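Local coordinates for protein mitochondrial edited mRNA stability factor 1 (Trypanosoma brucei, PDB 6NL1) that probably processes the 5' ends of mitochondrial mRNAs through its Nudix domain and helps stabilise edited transcripts, at residues E141-N146 / Q283-V288. Residues are numbered along the deposited sequence; the frame is centred on the assembly and turned at random.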
ATOM      1  N   GLU A 141     -21.205  -2.714 -14.079  1.00 25.30           N
ATOM      2  CA  GLU A 141     -22.273  -1.726 -14.168  1.00 34.12           C
ATOM      3  C   GLU A 141     -22.806  -1.411 -12.779  1.00 34.44           C
ATOM      4  O   GLU A 141     -23.278  -0.313 -12.526  1.00 35.73           O
ATOM      5  CB  GLU A 141     -23.416  -2.233 -15.053  1.00 37.44           C
ATOM      6  CG  GLU A 141     -22.988  -2.628 -16.456  1.00 76.93           C
ATOM      7  CD  GLU A 141     -22.463  -1.450 -17.256  1.00106.54           C
ATOM      8  OE1 GLU A 141     -23.142  -0.400 -17.291  1.00108.02           O
ATOM      9  OE2 GLU A 141     -21.365  -1.570 -17.843  1.00106.52           O
ATOM     10  N   ARG A 142     -22.746  -2.382 -11.881  1.00 28.78           N
ATOM     11  CA  ARG A 142     -23.233  -2.152 -10.525  1.00 28.64           C
ATOM     12  C   ARG A 142     -22.398  -1.092  -9.814  1.00 29.59           C
ATOM     13  O   ARG A 142     -22.873  -0.433  -8.888  1.00 25.58           O
ATOM     14  CB  ARG A 142     -23.275  -3.456  -9.727  1.00 22.68           C
ATOM     15  CG  ARG A 142     -24.267  -4.486 -10.301  1.00 30.27           C
ATOM     16  CD  ARG A 142     -24.489  -5.678  -9.356  1.00 27.04           C
ATOM     17  NE  ARG A 142     -24.945  -5.246  -8.033  1.00 37.21           N
ATOM     18  CZ  ARG A 142     -25.024  -6.037  -6.964  1.00 35.32           C
ATOM     19  NH1 ARG A 142     -24.689  -7.314  -7.051  1.00 30.72           N
ATOM     20  NH2 ARG A 142     -25.438  -5.548  -5.803  1.00 34.90           N
ATOM     21  N   LEU A 143     -21.158  -0.910 -10.260  1.00 26.72           N
ATOM     22  CA  LEU A 143     -20.287   0.070  -9.623  1.00 25.52           C
ATOM     23  C   LEU A 143     -20.654   1.500 -10.004  1.00 32.15           C
ATOM     24  O   LEU A 143     -20.207   2.446  -9.362  1.00 27.45           O
ATOM     25  CB  LEU A 143     -18.814  -0.215  -9.908  1.00 20.69           C
ATOM     26  CG  LEU A 143     -18.281  -1.525  -9.323  1.00 27.27           C
ATOM     27  CD1 LEU A 143     -16.856  -1.801  -9.817  1.00 21.27           C
ATOM     28  CD2 LEU A 143     -18.347  -1.492  -7.802  1.00 21.63           C
ATOM     29  N   SER A 144     -21.497   1.655 -11.023  1.00 23.18           N
ATOM     30  CA  SER A 144     -21.980   2.986 -11.396  1.00 22.88           C
ATOM     31  C   SER A 144     -23.351   3.303 -10.816  1.00 28.96           C
ATOM     32  O   SER A 144     -23.916   4.357 -11.112  1.00 31.75           O
ATOM     33  CB  SER A 144     -21.999   3.158 -12.919  1.00 30.58           C
ATOM     34  OG  SER A 144     -20.677   3.262 -13.424  1.00 38.29           O
ATOM     35  N   GLU A 145     -23.888   2.386 -10.009  1.00 28.13           N
ATOM     36  CA  GLU A 145     -25.162   2.605  -9.308  1.00 24.02           C
ATOM     37  C   GLU A 145     -24.939   3.257  -7.938  1.00 36.60           C
ATOM     38  O   GLU A 145     -23.985   2.918  -7.230  1.00 33.51           O
ATOM     39  CB  GLU A 145     -25.892   1.267  -9.091  1.00 35.10           C
ATOM     40  CG  GLU A 145     -26.252   0.516 -10.364  1.00 29.96           C
ATOM     41  CD  GLU A 145     -27.288   1.252 -11.192  1.00 44.59           C
ATOM     42  OE1 GLU A 145     -28.054   2.050 -10.607  1.00 50.64           O
ATOM     43  OE2 GLU A 145     -27.326   1.047 -12.425  1.00 51.56           O
ATOM     44  N   ASN A 146     -25.830   4.174  -7.571  1.00 32.91           N
ATOM     45  CA  ASN A 146     -25.855   4.795  -6.239  1.00 44.99           C
ATOM     46  C   ASN A 146     -26.753   4.047  -5.272  1.00 48.87           C
ATOM     47  O   ASN A 146     -26.476   3.975  -4.078  1.00 52.83           O
ATOM     48  CB  ASN A 146     -26.392   6.221  -6.316  1.00 58.86           C
ATOM     49  CG  ASN A 146     -25.591   7.088  -7.231  1.00 71.92           C
ATOM     50  OD1 ASN A 146     -24.453   7.434  -6.928  1.00 75.39           O
ATOM     51  ND2 ASN A 146     -26.179   7.457  -8.363  1.00 66.93           N
ATOM     52  N   GLN A 283     -16.475   1.307  -5.262  1.00 21.64           N
ATOM     53  CA  GLN A 283     -15.711   1.591  -6.474  1.00 22.31           C
ATOM     54  C   GLN A 283     -14.204   1.408  -6.293  1.00 28.89           C
ATOM     55  O   GLN A 283     -13.479   1.248  -7.266  1.00 26.44           O
ATOM     56  CB  GLN A 283     -15.985   3.011  -6.984  1.00 20.22           C
ATOM     57  CG  GLN A 283     -17.395   3.216  -7.516  1.00 26.56           C
ATOM     58  CD  GLN A 283     -18.416   3.237  -6.401  1.00 35.62           C
ATOM     59  OE1 GLN A 283     -18.001   3.515  -5.262  1.00 26.64           O
ATOM     60  NE2 GLN A 283     -19.609   2.951  -6.648  1.00 29.13           N
ATOM     61  N   TYR A 284     -13.726   1.479  -5.054  1.00 27.49           N
ATOM     62  CA  TYR A 284     -12.300   1.311  -4.782  1.00 23.07           C
ATOM     63  C   TYR A 284     -12.091   0.020  -4.011  1.00 26.26           C
ATOM     64  O   TYR A 284     -11.509   0.031  -2.923  1.00 24.22           O
ATOM     65  CB  TYR A 284     -11.782   2.471  -3.942  1.00 20.42           C
ATOM     66  CG  TYR A 284     -11.883   3.848  -4.565  1.00 23.41           C
ATOM     67  CD1 TYR A 284     -11.961   4.022  -5.945  1.00 22.47           C
ATOM     68  CD2 TYR A 284     -11.869   4.985  -3.757  1.00 21.43           C
ATOM     69  CE1 TYR A 284     -12.031   5.303  -6.500  1.00 21.71           C
ATOM     70  CE2 TYR A 284     -11.932   6.251  -4.295  1.00 20.78           C
ATOM     71  CZ  TYR A 284     -12.010   6.413  -5.662  1.00 27.88           C
ATOM     72  OH  TYR A 284     -12.083   7.699  -6.172  1.00 25.92           O
ATOM     73  N   TYR A 285     -12.569  -1.080  -4.588  1.00 25.43           N
ATOM     74  CA  TYR A 285     -12.673  -2.372  -3.911  1.00 32.58           C
ATOM     75  C   TYR A 285     -11.315  -3.011  -3.645  1.00 27.64           C
ATOM     76  O   TYR A 285     -11.232  -3.998  -2.909  1.00 30.62           O
ATOM     77  CB  TYR A 285     -13.521  -3.335  -4.753  1.00 24.90           C
ATOM     78  CG  TYR A 285     -13.002  -3.431  -6.170  1.00 23.40           C
ATOM     79  CD1 TYR A 285     -11.920  -4.248  -6.486  1.00 21.84           C
ATOM     80  CD2 TYR A 285     -13.565  -2.669  -7.185  1.00 23.98           C
ATOM     81  CE1 TYR A 285     -11.421  -4.312  -7.797  1.00 24.84           C
ATOM     82  CE2 TYR A 285     -13.086  -2.730  -8.476  1.00 22.64           C
ATOM     83  CZ  TYR A 285     -12.013  -3.545  -8.783  1.00 21.76           C
ATOM     84  OH  TYR A 285     -11.549  -3.576 -10.088  1.00 32.76           O
ATOM     85  N   TRP A 286     -10.263  -2.463  -4.253  1.00 22.70           N
ATOM     86  CA  TRP A 286      -8.892  -2.951  -4.043  1.00 19.95           C
ATOM     87  C   TRP A 286      -8.255  -2.455  -2.734  1.00 30.02           C
ATOM     88  O   TRP A 286      -7.237  -2.990  -2.294  1.00 29.51           O
ATOM     89  CB  TRP A 286      -7.996  -2.512  -5.213  1.00 18.93           C
ATOM     90  CG  TRP A 286      -8.086  -1.050  -5.481  1.00 24.84           C
ATOM     91  CD1 TRP A 286      -7.376  -0.052  -4.864  1.00 19.32           C
ATOM     92  CD2 TRP A 286      -8.945  -0.405  -6.432  1.00 18.76           C
ATOM     93  NE1 TRP A 286      -7.743   1.173  -5.373  1.00 18.59           N
ATOM     94  CE2 TRP A 286      -8.704   0.982  -6.336  1.00 27.37           C
ATOM     95  CE3 TRP A 286      -9.888  -0.870  -7.359  1.00 28.73           C
ATOM     96  CZ2 TRP A 286      -9.379   1.909  -7.130  1.00 21.61           C
ATOM     97  CZ3 TRP A 286     -10.553   0.046  -8.144  1.00 20.25           C
ATOM     98  CH2 TRP A 286     -10.300   1.421  -8.025  1.00 30.51           C
ATOM     99  N   ARG A 287      -8.823  -1.412  -2.132  1.00 23.43           N
ATOM    100  CA  ARG A 287      -8.174  -0.760  -0.989  1.00 30.44           C
ATOM    101  C   ARG A 287      -8.025  -1.718   0.162  1.00 30.16           C
ATOM    102  O   ARG A 287      -8.912  -2.530   0.410  1.00 22.61           O
ATOM    103  CB  ARG A 287      -8.984   0.435  -0.514  1.00 26.71           C
ATOM    104  CG  ARG A 287      -9.040   1.573  -1.503  1.00 25.97           C
ATOM    105  CD  ARG A 287      -9.732   2.793  -0.847  1.00 33.08           C
ATOM    106  NE  ARG A 287      -8.828   3.900  -1.039  1.00 74.16           N
ATOM    107  CZ  ARG A 287      -8.383   4.703  -0.094  1.00 34.60           C
ATOM    108  NH1 ARG A 287      -8.804   4.592   1.161  1.00 31.74           N
ATOM    109  NH2 ARG A 287      -7.524   5.644  -0.440  1.00 44.83           N
ATOM    110  N   VAL A 288      -6.913  -1.620   0.880  1.00 23.32           N
ATOM    111  CA  VAL A 288      -6.677  -2.542   1.987  1.00 23.86           C
ATOM    112  C   VAL A 288      -6.564  -1.788   3.307  1.00 25.16           C
ATOM    113  O   VAL A 288      -6.309  -0.581   3.325  1.00 23.75           O
ATOM    114  CB  VAL A 288      -5.387  -3.363   1.776  1.00 34.00           C
ATOM    115  CG1 VAL A 288      -5.511  -4.237   0.532  1.00 28.31           C
ATOM    116  CG2 VAL A 288      -4.175  -2.430   1.679  1.00 25.92           C
TER
HETATM  117  O   HOH W   1     -22.118   2.203  -5.373  1.00 28.77           O
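The Tyr285 ring meets Leu143 obliquely, with CE2 of Tyr285 4.1 Å from CD1 of Leu143. One face of this ring is taken by Trp286, whose CE3 lies 3.6 Å above the plane and over the ring centre. The indole in turn has CE1 of Tyr285 at its edge, in plane, and CA of Tyr284 above one face, toward the rim. The flat amide of Gln283 makes the polar link. Its NE2 donates to Leu143 O at 2.8 Å, nearly straight at 173°. The acceptor lies in the amide plane, while the donor is tilted 24° from the carbonyl plane of Leu143. A bend at chi2 (72°) turns the amide toward this oxygen. A water accepts from NE2 of Gln283 at 2.9 Å and donates to Glu145 O at 2.7 Å. NE2 thus has two acceptors, which should fix the amide rotation. This surface contact joins the loop between strands 132-137 and 171-178 to the Nudix-domain loop between strands 272-277 and 290-296. That second loop runs on to Val288, which binds GDP in another structure of this protein; this chain is the apo form. Leu143 and Tyr285 both touch Pro137 of strand 132-137, and Tyr285 also packs on Ile172 of strand 171-178.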